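PDB 5KP7: CurD from Moorea producens 3L, which probably acts as a hydroxymethylglutaryl-CoA synthase-type acyltransferase of the thiolase-like superfamily and holds 4'-phosphopantetheine in its pocket. Local coordinates for residues E31-Y36 against V197-S202. The protein carries 3 engineered substitutions. Residues are numbered along the deposited sequence; the frame is centred on the assembly and turned at random.
Sequences EALSVY and VALLVS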
loop_
_atom_site.group_PDB
_atom_site.type_symbol
_atom_site.label_atom_id
_atom_site.label_comp_id
_atom_site.label_asym_id
_atom_site.label_seq_id
_atom_site.Cartn_x
_atom_site.Cartn_y
_atom_site.Cartn_z
ATOM N N GLU A 31 -12.296 -11.900 10.774
ATOM C CA GLU A 31 -12.824 -11.940 12.148
ATOM C C GLU A 31 -12.251 -10.836 13.019
ATOM O O GLU A 31 -12.939 -10.293 13.875
ATOM C CB GLU A 31 -12.514 -13.326 12.776
ATOM C CG GLU A 31 -12.864 -13.451 14.244
ATOM C CD GLU A 31 -12.659 -14.824 14.852
ATOM O OE1 GLU A 31 -12.767 -15.846 14.136
ATOM O OE2 GLU A 31 -12.421 -14.872 16.090
ATOM N N ALA A 32 -10.987 -10.497 12.800
ATOM C CA ALA A 32 -10.319 -9.447 13.561
ATOM C C ALA A 32 -9.211 -8.831 12.735
ATOM O O ALA A 32 -8.619 -9.500 11.885
ATOM C CB ALA A 32 -9.769 -10.012 14.867
ATOM N N LEU A 33 -8.989 -7.529 12.946
ATOM C CA LEU A 33 -7.978 -6.794 12.193
ATOM C C LEU A 33 -7.263 -5.879 13.176
ATOM O O LEU A 33 -7.913 -5.126 13.925
ATOM C CB LEU A 33 -8.656 -5.945 11.094
ATOM C CG LEU A 33 -7.774 -5.128 10.121
ATOM C CD1 LEU A 33 -8.557 -4.769 8.879
ATOM C CD2 LEU A 33 -7.231 -3.853 10.726
ATOM N N SER A 34 -5.941 -5.878 13.119
ATOM C CA SER A 34 -5.150 -5.030 13.991
ATOM C C SER A 34 -3.976 -4.456 13.205
ATOM O O SER A 34 -3.518 -5.064 12.223
ATOM C CB SER A 34 -4.727 -5.820 15.222
ATOM O OG SER A 34 -3.868 -5.059 16.038
ATOM N N VAL A 35 -3.537 -3.263 13.602
ATOM C CA VAL A 35 -2.540 -2.486 12.838
ATOM C C VAL A 35 -1.364 -2.131 13.751
ATOM O O VAL A 35 -1.585 -1.834 14.930
ATOM C CB VAL A 35 -3.187 -1.163 12.362
ATOM C CG1 VAL A 35 -2.154 -0.192 11.782
ATOM C CG2 VAL A 35 -4.303 -1.452 11.379
ATOM N N TYR A 36 -0.146 -2.113 13.212
ATOM C CA TYR A 36 0.984 -1.461 13.860
ATOM C C TYR A 36 1.577 -0.484 12.866
ATOM O O TYR A 36 2.100 -0.910 11.836
ATOM C CB TYR A 36 2.018 -2.459 14.347
ATOM C CG TYR A 36 3.237 -1.817 14.982
ATOM C CD1 TYR A 36 3.123 -1.009 16.116
ATOM C CD2 TYR A 36 4.502 -1.991 14.454
ATOM C CE1 TYR A 36 4.234 -0.417 16.699
ATOM C CE2 TYR A 36 5.620 -1.401 15.042
ATOM C CZ TYR A 36 5.479 -0.605 16.166
ATOM O OH TYR A 36 6.565 -0.015 16.801
ATOM N N VAL A 197 -0.209 -5.017 9.096
ATOM C CA VAL A 197 -1.612 -5.245 9.372
ATOM C C VAL A 197 -1.847 -6.734 9.486
ATOM O O VAL A 197 -1.499 -7.510 8.576
ATOM C CB VAL A 197 -2.581 -4.595 8.328
ATOM C CG1 VAL A 197 -4.034 -4.847 8.739
ATOM C CG2 VAL A 197 -2.317 -3.108 8.183
ATOM N N ALA A 198 -2.456 -7.134 10.604
ATOM C CA ALA A 198 -2.781 -8.538 10.872
ATOM C C ALA A 198 -4.251 -8.802 10.732
ATOM O O ALA A 198 -5.079 -8.022 11.245
ATOM C CB ALA A 198 -2.339 -8.914 12.274
ATOM N N LEU A 199 -4.574 -9.891 10.033
ATOM C CA LEU A 199 -5.956 -10.335 9.819
ATOM C C LEU A 199 -6.153 -11.729 10.374
ATOM O O LEU A 199 -5.377 -12.651 10.043
ATOM C CB LEU A 199 -6.311 -10.396 8.328
ATOM C CG LEU A 199 -6.039 -9.164 7.474
ATOM C CD1 LEU A 199 -6.483 -9.392 6.034
ATOM C CD2 LEU A 199 -6.691 -7.947 8.053
ATOM N N LEU A 200 -7.187 -11.917 11.190
ATOM C CA LEU A 200 -7.623 -13.248 11.567
ATOM C C LEU A 200 -8.762 -13.601 10.654
ATOM O O LEU A 200 -9.714 -12.853 10.571
ATOM C CB LEU A 200 -8.050 -13.269 13.033
ATOM C CG LEU A 200 -8.460 -14.606 13.666
ATOM C CD1 LEU A 200 -7.281 -15.558 13.666
ATOM C CD2 LEU A 200 -9.052 -14.432 15.045
ATOM N N VAL A 201 -8.650 -14.728 9.950
ATOM C CA VAL A 201 -9.623 -15.134 8.960
ATOM C C VAL A 201 -10.333 -16.419 9.430
ATOM O O VAL A 201 -9.680 -17.375 9.863
ATOM C CB VAL A 201 -8.946 -15.358 7.585
ATOM C CG1 VAL A 201 -9.936 -15.875 6.549
ATOM C CG2 VAL A 201 -8.269 -14.058 7.149
ATOM N N SER A 202 -11.665 -16.444 9.311
ATOM C CA SER A 202 -12.458 -17.544 9.826
ATOM C C SER A 202 -13.871 -17.543 9.227
ATOM O O SER A 202 -14.197 -16.701 8.381
ATOM C CB SER A 202 -12.578 -17.412 11.351
ATOM O OG SER A 202 -13.560 -16.435 11.693
#
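A32-V35 pairs antiparallel with V197-L200, and the axes of strands 32-36 and 197-202 approach to 4.7 Å. A32 with L200 and S34 with A198 are the hydrogen-bonded pairs; L33 with L199 and V35 with V197 are not. E31 and A32 both face L200, a classic beta bulge. L200 O takes E31 N at 2.8 Å and, weakly, A32 N. The E31 side chain is extended, CG anti to the backbone N (chi1 173°), and its OE2 lies 3.6 Å from L200 CD2. S202 OG donates to E31 OE1 at 2.6 Å, meeting the anti lone pair of that carboxylate oxygen. OE1 also forms a salt bridge with K161. With an alanine here, K161 would probably lose this salt bridge and S202 OG this acceptor. On the face of L33, V35, V197 and L199, L33 makes the closer apolar contacts. Its CG meets L199 CD2 at 3.7 Å, and its CD2 lies 3.9 Å from V197 CG1. V35 lies beside V197. Both strands belong to the 3-2-4-5-1 sheet of the N-terminal half, with 161-168 beyond 195-202. Helix 75-89 packs on A32 and S34, and S34 OG is hydrogen-bonded to A82 O. Helix 325-336 lies against L33, V35, V197 and L199, while helix 140-154 reaches L199 and V201.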